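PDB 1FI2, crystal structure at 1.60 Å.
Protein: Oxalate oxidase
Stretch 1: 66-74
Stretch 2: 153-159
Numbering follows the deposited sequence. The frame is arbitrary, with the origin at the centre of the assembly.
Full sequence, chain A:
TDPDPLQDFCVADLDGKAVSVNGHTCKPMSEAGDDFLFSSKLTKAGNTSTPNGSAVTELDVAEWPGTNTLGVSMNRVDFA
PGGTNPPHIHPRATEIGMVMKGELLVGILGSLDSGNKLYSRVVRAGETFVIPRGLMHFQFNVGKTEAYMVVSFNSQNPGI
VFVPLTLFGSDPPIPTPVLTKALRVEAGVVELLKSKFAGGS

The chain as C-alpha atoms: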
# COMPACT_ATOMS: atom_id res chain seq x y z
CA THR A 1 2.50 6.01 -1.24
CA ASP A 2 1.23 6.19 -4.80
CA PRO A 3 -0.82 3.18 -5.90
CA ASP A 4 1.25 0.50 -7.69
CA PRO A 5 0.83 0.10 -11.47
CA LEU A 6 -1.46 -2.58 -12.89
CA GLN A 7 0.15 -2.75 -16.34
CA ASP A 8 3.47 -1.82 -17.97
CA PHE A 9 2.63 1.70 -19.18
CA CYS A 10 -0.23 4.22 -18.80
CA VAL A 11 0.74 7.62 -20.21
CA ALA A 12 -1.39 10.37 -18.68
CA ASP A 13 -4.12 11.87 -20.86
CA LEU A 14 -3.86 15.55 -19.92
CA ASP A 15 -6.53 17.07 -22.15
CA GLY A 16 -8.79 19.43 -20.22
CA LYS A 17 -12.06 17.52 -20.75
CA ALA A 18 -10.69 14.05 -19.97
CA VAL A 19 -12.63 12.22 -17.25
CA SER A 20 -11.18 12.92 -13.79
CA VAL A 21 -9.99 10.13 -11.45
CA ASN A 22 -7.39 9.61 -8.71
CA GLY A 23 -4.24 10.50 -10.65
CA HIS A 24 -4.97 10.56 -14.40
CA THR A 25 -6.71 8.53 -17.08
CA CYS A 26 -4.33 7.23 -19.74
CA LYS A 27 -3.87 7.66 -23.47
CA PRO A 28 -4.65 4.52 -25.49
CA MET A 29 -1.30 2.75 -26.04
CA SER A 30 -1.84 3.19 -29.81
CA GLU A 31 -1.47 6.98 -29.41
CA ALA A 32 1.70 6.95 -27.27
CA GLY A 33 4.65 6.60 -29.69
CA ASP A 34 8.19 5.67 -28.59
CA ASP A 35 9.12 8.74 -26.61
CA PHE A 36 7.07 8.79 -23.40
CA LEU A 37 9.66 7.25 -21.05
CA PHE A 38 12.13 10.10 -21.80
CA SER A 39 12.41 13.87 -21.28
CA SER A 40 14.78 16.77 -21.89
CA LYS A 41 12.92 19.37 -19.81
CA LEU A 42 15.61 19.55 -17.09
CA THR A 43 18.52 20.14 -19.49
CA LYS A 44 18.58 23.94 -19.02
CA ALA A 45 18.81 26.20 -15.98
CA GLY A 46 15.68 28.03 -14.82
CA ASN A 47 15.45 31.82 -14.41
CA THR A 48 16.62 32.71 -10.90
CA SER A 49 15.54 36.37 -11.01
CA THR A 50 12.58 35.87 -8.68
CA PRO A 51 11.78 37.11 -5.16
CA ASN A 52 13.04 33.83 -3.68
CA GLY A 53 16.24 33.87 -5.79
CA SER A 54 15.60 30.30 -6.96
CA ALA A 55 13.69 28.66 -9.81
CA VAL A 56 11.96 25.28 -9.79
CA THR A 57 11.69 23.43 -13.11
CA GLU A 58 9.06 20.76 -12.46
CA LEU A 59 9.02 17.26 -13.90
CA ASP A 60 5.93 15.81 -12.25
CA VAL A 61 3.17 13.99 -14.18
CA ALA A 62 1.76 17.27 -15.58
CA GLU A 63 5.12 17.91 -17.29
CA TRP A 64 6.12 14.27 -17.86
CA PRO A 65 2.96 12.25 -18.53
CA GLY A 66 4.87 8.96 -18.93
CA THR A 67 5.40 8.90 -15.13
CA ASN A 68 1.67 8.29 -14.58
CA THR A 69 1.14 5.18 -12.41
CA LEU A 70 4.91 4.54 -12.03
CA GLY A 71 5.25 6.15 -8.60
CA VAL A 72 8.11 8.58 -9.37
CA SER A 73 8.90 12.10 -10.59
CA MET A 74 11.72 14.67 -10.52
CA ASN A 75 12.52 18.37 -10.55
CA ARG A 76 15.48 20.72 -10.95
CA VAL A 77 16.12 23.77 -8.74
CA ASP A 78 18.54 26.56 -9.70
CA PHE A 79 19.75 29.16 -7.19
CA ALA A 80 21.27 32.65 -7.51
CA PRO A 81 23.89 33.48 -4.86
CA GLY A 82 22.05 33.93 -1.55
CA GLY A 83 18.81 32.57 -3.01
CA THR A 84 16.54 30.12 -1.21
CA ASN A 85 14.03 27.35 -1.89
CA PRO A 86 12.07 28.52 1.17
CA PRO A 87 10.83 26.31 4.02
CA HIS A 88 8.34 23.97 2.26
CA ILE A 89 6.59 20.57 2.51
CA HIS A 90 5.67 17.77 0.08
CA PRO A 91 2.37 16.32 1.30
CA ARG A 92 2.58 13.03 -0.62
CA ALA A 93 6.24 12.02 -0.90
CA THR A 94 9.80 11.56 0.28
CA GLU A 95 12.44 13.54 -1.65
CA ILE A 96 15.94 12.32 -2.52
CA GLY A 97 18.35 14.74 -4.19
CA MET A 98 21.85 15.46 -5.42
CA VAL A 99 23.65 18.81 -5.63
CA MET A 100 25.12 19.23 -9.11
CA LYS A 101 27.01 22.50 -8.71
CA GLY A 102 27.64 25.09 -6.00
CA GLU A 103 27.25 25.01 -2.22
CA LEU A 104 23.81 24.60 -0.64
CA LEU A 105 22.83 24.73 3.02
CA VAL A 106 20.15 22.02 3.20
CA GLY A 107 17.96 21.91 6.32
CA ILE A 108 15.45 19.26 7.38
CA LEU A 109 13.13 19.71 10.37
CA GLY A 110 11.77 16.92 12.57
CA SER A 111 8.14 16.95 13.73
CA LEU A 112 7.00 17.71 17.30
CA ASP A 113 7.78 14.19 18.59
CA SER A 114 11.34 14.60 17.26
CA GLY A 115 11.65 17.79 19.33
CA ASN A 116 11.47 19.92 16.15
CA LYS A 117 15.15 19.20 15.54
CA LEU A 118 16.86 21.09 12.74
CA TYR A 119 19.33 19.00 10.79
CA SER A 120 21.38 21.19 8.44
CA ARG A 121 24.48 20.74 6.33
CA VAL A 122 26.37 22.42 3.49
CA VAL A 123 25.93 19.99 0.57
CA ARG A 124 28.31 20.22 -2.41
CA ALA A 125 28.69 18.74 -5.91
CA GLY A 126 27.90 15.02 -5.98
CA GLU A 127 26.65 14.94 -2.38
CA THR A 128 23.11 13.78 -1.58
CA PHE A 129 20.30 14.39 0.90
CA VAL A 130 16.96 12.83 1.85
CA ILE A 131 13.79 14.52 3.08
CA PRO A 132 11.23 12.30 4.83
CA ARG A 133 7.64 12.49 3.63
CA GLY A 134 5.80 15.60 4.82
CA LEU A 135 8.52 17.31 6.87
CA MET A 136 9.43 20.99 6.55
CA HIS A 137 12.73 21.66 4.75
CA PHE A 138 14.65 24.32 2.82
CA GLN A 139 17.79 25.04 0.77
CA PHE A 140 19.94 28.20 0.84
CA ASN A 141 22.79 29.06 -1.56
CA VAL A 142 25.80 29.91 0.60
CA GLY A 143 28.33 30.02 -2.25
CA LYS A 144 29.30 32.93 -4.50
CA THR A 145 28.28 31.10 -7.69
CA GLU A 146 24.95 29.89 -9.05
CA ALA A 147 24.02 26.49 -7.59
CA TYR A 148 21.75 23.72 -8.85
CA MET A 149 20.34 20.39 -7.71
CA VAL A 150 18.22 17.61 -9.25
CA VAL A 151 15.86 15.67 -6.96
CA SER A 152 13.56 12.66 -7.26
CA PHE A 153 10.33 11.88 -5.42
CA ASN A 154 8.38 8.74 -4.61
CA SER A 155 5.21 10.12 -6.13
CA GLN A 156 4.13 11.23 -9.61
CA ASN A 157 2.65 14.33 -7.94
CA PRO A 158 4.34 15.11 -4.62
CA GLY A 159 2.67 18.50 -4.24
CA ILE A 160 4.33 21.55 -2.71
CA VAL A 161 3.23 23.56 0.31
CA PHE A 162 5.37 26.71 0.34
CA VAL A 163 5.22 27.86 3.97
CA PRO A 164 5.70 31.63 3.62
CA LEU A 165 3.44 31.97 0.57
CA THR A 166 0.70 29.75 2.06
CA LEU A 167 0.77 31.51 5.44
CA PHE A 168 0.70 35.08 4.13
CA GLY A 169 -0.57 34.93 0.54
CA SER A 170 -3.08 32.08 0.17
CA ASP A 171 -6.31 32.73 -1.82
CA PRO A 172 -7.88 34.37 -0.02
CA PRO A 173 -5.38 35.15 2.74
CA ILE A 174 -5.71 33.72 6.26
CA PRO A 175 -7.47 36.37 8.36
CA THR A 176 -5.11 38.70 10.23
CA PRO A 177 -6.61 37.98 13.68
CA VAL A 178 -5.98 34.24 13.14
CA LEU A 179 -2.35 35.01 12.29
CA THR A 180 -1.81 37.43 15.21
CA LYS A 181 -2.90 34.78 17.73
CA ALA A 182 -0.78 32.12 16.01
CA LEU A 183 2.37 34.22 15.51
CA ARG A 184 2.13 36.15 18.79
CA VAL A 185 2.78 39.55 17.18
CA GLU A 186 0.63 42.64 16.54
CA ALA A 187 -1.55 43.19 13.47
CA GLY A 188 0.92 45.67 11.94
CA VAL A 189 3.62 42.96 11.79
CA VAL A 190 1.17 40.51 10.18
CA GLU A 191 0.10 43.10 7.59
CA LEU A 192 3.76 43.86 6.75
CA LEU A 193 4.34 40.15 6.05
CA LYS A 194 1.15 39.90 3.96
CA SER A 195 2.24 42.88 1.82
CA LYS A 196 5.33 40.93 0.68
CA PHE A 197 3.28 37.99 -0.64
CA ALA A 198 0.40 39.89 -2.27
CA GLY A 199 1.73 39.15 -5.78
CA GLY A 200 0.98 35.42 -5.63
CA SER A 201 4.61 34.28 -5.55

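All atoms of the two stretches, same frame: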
# COMPACT_ATOMS: atom_id res chain seq x y z
N GLY A 66 4.45 10.34 -18.98
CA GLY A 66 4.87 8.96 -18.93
C GLY A 66 5.14 8.44 -17.52
O GLY A 66 5.22 7.23 -17.32
N THR A 67 5.24 9.31 -16.52
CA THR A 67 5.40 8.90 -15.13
C THR A 67 4.10 8.41 -14.51
O THR A 67 4.13 7.76 -13.46
CB THR A 67 5.93 10.04 -14.23
OG1 THR A 67 5.00 11.13 -14.22
CG2 THR A 67 7.28 10.54 -14.73
N ASN A 68 2.96 8.71 -15.12
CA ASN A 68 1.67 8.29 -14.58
C ASN A 68 1.68 6.81 -14.22
O ASN A 68 2.07 5.95 -15.01
CB ASN A 68 0.57 8.58 -15.60
CG ASN A 68 -0.84 8.50 -15.05
OD1 ASN A 68 -1.14 8.97 -13.95
ND2 ASN A 68 -1.74 7.89 -15.83
N THR A 69 1.23 6.48 -13.02
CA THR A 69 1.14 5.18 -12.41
C THR A 69 2.47 4.56 -11.97
O THR A 69 2.44 3.53 -11.28
CB THR A 69 0.41 4.08 -13.21
OG1 THR A 69 1.26 3.62 -14.28
CG2 THR A 69 -0.93 4.52 -13.75
N LEU A 70 3.61 5.14 -12.31
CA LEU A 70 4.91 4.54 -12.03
C LEU A 70 5.50 4.88 -10.67
O LEU A 70 6.52 4.31 -10.27
CB LEU A 70 5.89 4.89 -13.15
CG LEU A 70 5.47 4.48 -14.57
CD1 LEU A 70 6.59 4.80 -15.55
CD2 LEU A 70 5.09 3.00 -14.64
N GLY A 71 4.87 5.78 -9.94
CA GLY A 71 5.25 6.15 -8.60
C GLY A 71 6.46 7.03 -8.46
O GLY A 71 7.04 7.01 -7.39
N VAL A 72 6.92 7.76 -9.46
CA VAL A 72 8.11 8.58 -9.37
C VAL A 72 7.97 9.87 -10.19
O VAL A 72 7.09 10.01 -11.03
CB VAL A 72 9.39 7.89 -9.89
CG1 VAL A 72 9.91 6.78 -8.98
CG2 VAL A 72 9.15 7.33 -11.29
N SER A 73 8.82 10.84 -9.86
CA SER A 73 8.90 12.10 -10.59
C SER A 73 10.16 12.84 -10.14
O SER A 73 10.85 12.40 -9.22
CB SER A 73 7.66 12.96 -10.39
OG SER A 73 7.61 13.50 -9.08
N MET A 74 10.52 13.91 -10.85
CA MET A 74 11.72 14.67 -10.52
C MET A 74 11.47 16.18 -10.62
O MET A 74 10.42 16.65 -11.04
CB MET A 74 12.86 14.39 -11.51
CG MET A 74 13.48 13.01 -11.48
SD MET A 74 14.56 12.73 -12.90
CE MET A 74 16.11 13.34 -12.29
N PHE A 153 11.37 12.08 -6.41
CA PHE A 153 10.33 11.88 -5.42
C PHE A 153 9.71 10.50 -5.60
O PHE A 153 9.68 9.96 -6.71
CB PHE A 153 9.18 12.89 -5.54
CG PHE A 153 9.59 14.33 -5.41
CD1 PHE A 153 9.95 15.06 -6.53
CD2 PHE A 153 9.61 14.95 -4.17
CE1 PHE A 153 10.34 16.39 -6.41
CE2 PHE A 153 9.99 16.28 -4.05
CZ PHE A 153 10.35 17.00 -5.17
N ASN A 154 9.05 10.04 -4.54
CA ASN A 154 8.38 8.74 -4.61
C ASN A 154 6.88 8.90 -4.82
O ASN A 154 6.06 8.16 -4.31
CB ASN A 154 8.73 7.89 -3.42
CG ASN A 154 8.24 8.21 -2.04
OD1 ASN A 154 8.08 9.36 -1.67
ND2 ASN A 154 8.01 7.13 -1.28
N SER A 155 6.55 9.83 -5.70
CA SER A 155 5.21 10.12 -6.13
C SER A 155 5.28 10.79 -7.50
O SER A 155 6.23 11.51 -7.81
CB SER A 155 4.46 11.06 -5.17
OG SER A 155 3.17 11.34 -5.71
N GLN A 156 4.24 10.58 -8.31
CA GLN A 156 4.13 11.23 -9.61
C GLN A 156 3.68 12.68 -9.43
O GLN A 156 3.76 13.49 -10.35
CB GLN A 156 3.12 10.49 -10.50
CG GLN A 156 1.68 10.57 -10.02
CD GLN A 156 0.72 9.81 -10.91
OE1 GLN A 156 0.97 8.65 -11.22
NE2 GLN A 156 -0.38 10.44 -11.31
N ASN A 157 3.15 13.00 -8.26
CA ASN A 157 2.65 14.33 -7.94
C ASN A 157 2.82 14.58 -6.45
O ASN A 157 1.87 14.51 -5.66
CB ASN A 157 1.18 14.42 -8.36
CG ASN A 157 0.59 15.81 -8.28
OD1 ASN A 157 -0.60 15.99 -8.00
ND2 ASN A 157 1.43 16.80 -8.54
N PRO A 158 4.04 14.88 -6.01
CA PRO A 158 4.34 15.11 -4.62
C PRO A 158 3.57 16.24 -3.97
O PRO A 158 3.21 16.15 -2.79
CB PRO A 158 5.85 15.39 -4.57
CG PRO A 158 6.27 15.63 -5.97
CD PRO A 158 5.25 14.99 -6.87
N GLY A 159 3.34 17.31 -4.72
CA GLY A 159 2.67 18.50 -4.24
C GLY A 159 3.69 19.39 -3.53
O GLY A 159 4.73 18.90 -3.11
O HOH W 1 2.38 6.97 -9.58

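The two stretches meet through a short antiparallel pairing that soon gives way to looser loop contact. Ser73 and Phe153 form a hydrogen-bonded pair: Phe153 N donates to Ser73 O at 2.9 Å, while the return bond, from Ser73 N to Phe153 O, is weak at 3.4 Å. Beyond it the backbones stay close without regular bonding. Val72 CA lies 3.4 Å from Phe153 O, and Gln156 CA lies 3.5 Å from Val72 O, both as CA-H...O contacts. The second matters because Val72 O, buried here, has no conventional partner. In the first stretch a type II turn from Thr67 to Leu70 is closed by Leu70 N to Thr67 O at 2.9 Å. Gly71, at phi 75°, occupies a conformation that favours glycine, and its O packs 3.2 Å from Asn154 C.

Gln156 is the main side-chain anchor. Its CA-to-CB bond points sideways, but chi1 p and chi2 t carry the amide to the turn, where both ends are used. Gln156 OE1 accepts from Thr69 N at 2.8 Å, and Gln156 NE2 donates to Asn68 OD1 at 3.1 Å. Asn68 CB points away, yet its end comes back to meet this amide. A water extends the network, accepting from Gly71 N at 2.8 Å and donating to Gln156 OE1 at 2.7 Å. A primary amide suits this site because it offers donor and acceptor together.

Ser73 supplies the second anchor. With chi1 p, Ser73 OG donates to Ser155 O at 2.7 Å, so a short hydroxyl side chain satisfies a carbonyl beyond the paired residues. Ser73 and Phe153 share one face of the sheet, where Ser73 OG sits 3.8 Å from Phe153 CD1 and 3.6 Å from Pro158 CD. In all, 417 Å² is buried, with Gln156 and Ser73 covered most.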